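HpuA (PDB 5EC6) probably serves as an outer-membrane lipoprotein receptor that binds haemoglobin, helping the bacterium obtain haem iron. Local coordinates at residues Leu212-Ile225 with Ile235-Phe247. Residues are numbered along the deposited sequence; the frame is centred on the assembly and turned at random.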
# COMPACT_ATOMS: atom_id res chain seq x y z
N LEU A 212 -10.21 -6.28 4.61
CA LEU A 212 -9.55 -6.75 5.83
C LEU A 212 -10.11 -5.96 7.01
O LEU A 212 -10.25 -4.74 6.94
CB LEU A 212 -8.03 -6.53 5.76
CG LEU A 212 -7.30 -7.15 4.58
CD1 LEU A 212 -5.84 -6.75 4.60
CD2 LEU A 212 -7.50 -8.64 4.49
N THR A 213 -10.42 -6.66 8.10
CA THR A 213 -10.90 -6.03 9.31
C THR A 213 -9.96 -6.30 10.47
O THR A 213 -9.51 -7.45 10.71
CB THR A 213 -12.33 -6.49 9.61
OG1 THR A 213 -13.19 -5.87 8.66
CG2 THR A 213 -12.81 -6.13 10.98
N VAL A 214 -9.70 -5.21 11.21
CA VAL A 214 -8.91 -5.24 12.42
C VAL A 214 -9.86 -5.12 13.59
O VAL A 214 -10.67 -4.18 13.67
CB VAL A 214 -7.86 -4.12 12.46
CG1 VAL A 214 -7.14 -4.17 13.80
CG2 VAL A 214 -6.86 -4.23 11.33
N ASN A 215 -9.76 -6.07 14.53
CA ASN A 215 -10.43 -5.98 15.82
C ASN A 215 -9.37 -5.59 16.86
O ASN A 215 -8.49 -6.38 17.15
CB ASN A 215 -11.10 -7.28 16.19
CG ASN A 215 -11.94 -7.15 17.42
OD1 ASN A 215 -11.51 -6.52 18.40
ND2 ASN A 215 -13.14 -7.71 17.39
N PHE A 216 -9.43 -4.35 17.31
CA PHE A 216 -8.48 -3.81 18.27
C PHE A 216 -8.79 -4.32 19.68
O PHE A 216 -7.91 -4.25 20.54
CB PHE A 216 -8.52 -2.29 18.26
CG PHE A 216 -8.00 -1.67 16.96
CD1 PHE A 216 -6.66 -1.47 16.77
CD2 PHE A 216 -8.87 -1.36 15.93
CE1 PHE A 216 -6.17 -0.87 15.59
CE2 PHE A 216 -8.38 -0.81 14.74
CZ PHE A 216 -7.04 -0.60 14.57
N ASN A 217 -10.00 -4.79 19.93
CA ASN A 217 -10.34 -5.38 21.27
C ASN A 217 -9.57 -6.67 21.46
O ASN A 217 -9.00 -6.90 22.53
CB ASN A 217 -11.84 -5.63 21.42
CG ASN A 217 -12.68 -4.43 21.14
OD1 ASN A 217 -12.32 -3.31 21.51
ND2 ASN A 217 -13.81 -4.64 20.45
N THR A 218 -9.54 -7.51 20.44
CA THR A 218 -8.90 -8.83 20.51
C THR A 218 -7.52 -8.88 19.90
O THR A 218 -6.75 -9.84 20.05
CB THR A 218 -9.77 -9.87 19.76
OG1 THR A 218 -9.84 -9.47 18.37
CG2 THR A 218 -11.13 -10.05 20.35
N GLY A 219 -7.14 -7.81 19.18
CA GLY A 219 -5.85 -7.77 18.49
C GLY A 219 -5.74 -8.75 17.34
O GLY A 219 -4.73 -9.41 17.21
N LYS A 220 -6.79 -8.87 16.55
CA LYS A 220 -6.85 -9.80 15.43
C LYS A 220 -7.14 -9.08 14.11
O LYS A 220 -7.82 -8.06 14.10
CB LYS A 220 -7.90 -10.88 15.65
CG LYS A 220 -7.55 -11.83 16.81
CD LYS A 220 -6.27 -12.63 16.57
CE LYS A 220 -6.19 -13.80 17.55
NZ LYS A 220 -5.00 -14.63 17.39
N LEU A 221 -6.65 -9.64 13.00
CA LEU A 221 -6.99 -9.21 11.66
C LEU A 221 -7.52 -10.37 10.83
O LEU A 221 -6.95 -11.46 10.83
CB LEU A 221 -5.80 -8.60 10.96
CG LEU A 221 -5.92 -8.04 9.54
CD1 LEU A 221 -4.87 -6.98 9.26
CD2 LEU A 221 -5.76 -9.13 8.53
N GLY A 222 -8.65 -10.14 10.17
CA GLY A 222 -9.25 -11.13 9.28
C GLY A 222 -9.60 -10.56 7.92
O GLY A 222 -9.66 -9.34 7.72
N GLY A 223 -9.84 -11.46 6.97
CA GLY A 223 -10.37 -11.10 5.67
C GLY A 223 -9.70 -11.87 4.55
O GLY A 223 -8.86 -12.71 4.79
N THR A 224 -10.12 -11.60 3.31
CA THR A 224 -9.71 -12.34 2.15
C THR A 224 -9.38 -11.41 1.01
O THR A 224 -10.18 -10.53 0.66
CB THR A 224 -10.83 -13.31 1.70
OG1 THR A 224 -11.06 -14.26 2.75
CG2 THR A 224 -10.44 -14.05 0.42
N ILE A 225 -8.22 -11.65 0.42
CA ILE A 225 -7.84 -10.99 -0.81
C ILE A 225 -8.33 -11.90 -1.97
O ILE A 225 -7.86 -13.03 -2.11
CB ILE A 225 -6.35 -10.76 -0.88
CG1 ILE A 225 -5.92 -9.78 0.22
CG2 ILE A 225 -5.96 -10.13 -2.24
CD1 ILE A 225 -4.44 -9.66 0.38
N ILE A 235 -6.24 -15.16 -1.19
CA ILE A 235 -5.40 -15.28 0.00
C ILE A 235 -6.29 -15.02 1.21
O ILE A 235 -6.83 -13.91 1.36
CB ILE A 235 -4.22 -14.27 -0.00
CG1 ILE A 235 -3.29 -14.52 -1.18
CG2 ILE A 235 -3.48 -14.33 1.32
CD1 ILE A 235 -2.25 -13.42 -1.40
N GLU A 236 -6.50 -16.05 2.01
CA GLU A 236 -7.35 -15.94 3.19
C GLU A 236 -6.50 -15.74 4.44
O GLU A 236 -5.64 -16.54 4.73
CB GLU A 236 -8.23 -17.18 3.35
CG GLU A 236 -9.17 -17.07 4.53
CD GLU A 236 -10.25 -18.14 4.60
OE1 GLU A 236 -10.23 -19.05 3.77
OE2 GLU A 236 -11.15 -17.98 5.46
N MET A 237 -6.77 -14.67 5.18
CA MET A 237 -6.06 -14.48 6.48
C MET A 237 -6.53 -15.54 7.42
O MET A 237 -7.73 -15.80 7.49
CB MET A 237 -6.37 -13.09 7.03
CG MET A 237 -5.91 -11.97 6.10
SD MET A 237 -4.12 -11.90 5.93
CE MET A 237 -3.96 -10.67 4.62
N ARG A 238 -5.60 -16.20 8.11
CA ARG A 238 -5.91 -17.29 9.02
C ARG A 238 -5.76 -16.95 10.50
O ARG A 238 -6.68 -17.18 11.29
CB ARG A 238 -5.10 -18.53 8.68
CG ARG A 238 -5.50 -19.14 7.31
CD ARG A 238 -6.90 -19.69 7.32
NE ARG A 238 -7.21 -20.40 6.09
CZ ARG A 238 -8.33 -21.09 5.86
NH1 ARG A 238 -9.27 -21.19 6.79
NH2 ARG A 238 -8.49 -21.71 4.69
N ASP A 239 -4.58 -16.56 10.94
CA ASP A 239 -4.41 -16.16 12.34
C ASP A 239 -3.37 -15.05 12.34
O ASP A 239 -2.18 -15.31 12.18
CB ASP A 239 -3.91 -17.30 13.21
CG ASP A 239 -3.97 -16.92 14.70
OD1 ASP A 239 -4.60 -15.91 15.02
OD2 ASP A 239 -3.49 -17.70 15.53
N VAL A 240 -3.87 -13.84 12.43
CA VAL A 240 -3.04 -12.67 12.36
C VAL A 240 -3.27 -11.80 13.59
O VAL A 240 -4.37 -11.37 13.85
CB VAL A 240 -3.35 -11.89 11.06
CG1 VAL A 240 -2.50 -10.62 10.98
CG2 VAL A 240 -3.07 -12.75 9.83
N ASN A 241 -2.18 -11.57 14.34
CA ASN A 241 -2.21 -10.78 15.55
C ASN A 241 -1.74 -9.36 15.31
O ASN A 241 -0.80 -9.17 14.54
CB ASN A 241 -1.34 -11.43 16.61
CG ASN A 241 -1.94 -12.75 17.09
OD1 ASN A 241 -3.01 -12.78 17.69
ND2 ASN A 241 -1.29 -13.85 16.75
N VAL A 242 -2.37 -8.42 16.01
CA VAL A 242 -2.13 -7.00 15.84
C VAL A 242 -1.57 -6.46 17.15
O VAL A 242 -2.21 -6.70 18.21
CB VAL A 242 -3.41 -6.27 15.49
CG1 VAL A 242 -3.09 -4.80 15.22
CG2 VAL A 242 -4.08 -6.91 14.29
N ASN A 243 -0.41 -5.81 17.06
CA ASN A 243 0.31 -5.27 18.25
C ASN A 243 0.65 -3.82 17.90
O ASN A 243 1.46 -3.60 17.01
CB ASN A 243 1.58 -6.07 18.53
CG ASN A 243 1.31 -7.50 19.05
OD1 ASN A 243 1.05 -7.70 20.25
ND2 ASN A 243 1.36 -8.51 18.15
N GLY A 244 -0.04 -2.86 18.50
CA GLY A 244 0.21 -1.46 18.16
C GLY A 244 -0.19 -1.17 16.72
O GLY A 244 -1.31 -1.43 16.33
N ASN A 245 0.73 -0.66 15.92
CA ASN A 245 0.45 -0.38 14.51
C ASN A 245 1.02 -1.44 13.55
O ASN A 245 1.22 -1.17 12.36
CB ASN A 245 0.99 1.01 14.08
CG ASN A 245 2.49 1.16 14.32
OD1 ASN A 245 3.22 0.19 14.48
ND2 ASN A 245 2.97 2.41 14.28
N GLN A 246 1.31 -2.63 14.06
CA GLN A 246 1.93 -3.70 13.27
C GLN A 246 1.11 -4.97 13.43
O GLN A 246 0.43 -5.19 14.45
CB GLN A 246 3.39 -3.96 13.70
CG GLN A 246 4.36 -2.91 13.19
CD GLN A 246 5.80 -3.43 13.09
OE1 GLN A 246 6.10 -4.45 12.40
NE2 GLN A 246 6.68 -2.76 13.80
N PHE A 247 1.21 -5.86 12.43
CA PHE A 247 0.58 -7.15 12.56
C PHE A 247 1.38 -8.24 11.86
O PHE A 247 2.21 -7.98 10.99
CB PHE A 247 -0.89 -7.09 12.07
CG PHE A 247 -1.02 -6.60 10.66
CD1 PHE A 247 -0.77 -7.46 9.60
CD2 PHE A 247 -1.46 -5.32 10.40
CE1 PHE A 247 -0.95 -7.04 8.28
CE2 PHE A 247 -1.64 -4.87 9.08
CZ PHE A 247 -1.37 -5.73 8.03
O HOH W 1 -4.09 -11.09 19.60
O HOH W 2 -6.78 -13.70 12.39
O HOH W 3 -9.99 -14.27 7.69
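The antiparallel beta hairpin of strands 220-225 and 235-243, part of the beta-barrel portion of HpuA, is paired directly at its ends and partly through water in the middle. At one end I225 and I235 form a hydrogen-bonded pair, N to O 2.8 Å in both directions, and M237 N reaches G223 O almost head-on, with a C=O...N angle of 176°. At the other, V242 N donates to G219 O at 2.8 Å from above the carbonyl plane, next to the G1 bulge in which G219 and K220 both face N215. Between these ends the strand bends at D239: L221 N still donates directly to V240 O, but water carries the other half, from L221 O to V240 N, and another water joins G223 N to M237 O. On the face of K220 and N241, the lysine chain bends at chi2 and runs alongside N241. Its NZ is gripped by N241 OD1 and, in a salt bridge, by the syn lone pair of D239 OD1, each at 2.7 Å. D239 OD2 and N241 ND2 both bond a glycerol molecule. The reverse face is apolar and turns toward F300 of strand 298-308, against which L212, I225 and F247 pack. M237 CG, set anti to its own carbonyl carbon, meets L221 CD2 at 3.7 Å, and the bend at chi2 then turns SD and CE. With CG of L221 anti to the backbone N (chi1 -178°), the leucine's other methyl, CD1, sits squarely over the F247 ring in a CH-pi contact, 3.8 Å from the centroid and 6° off the normal.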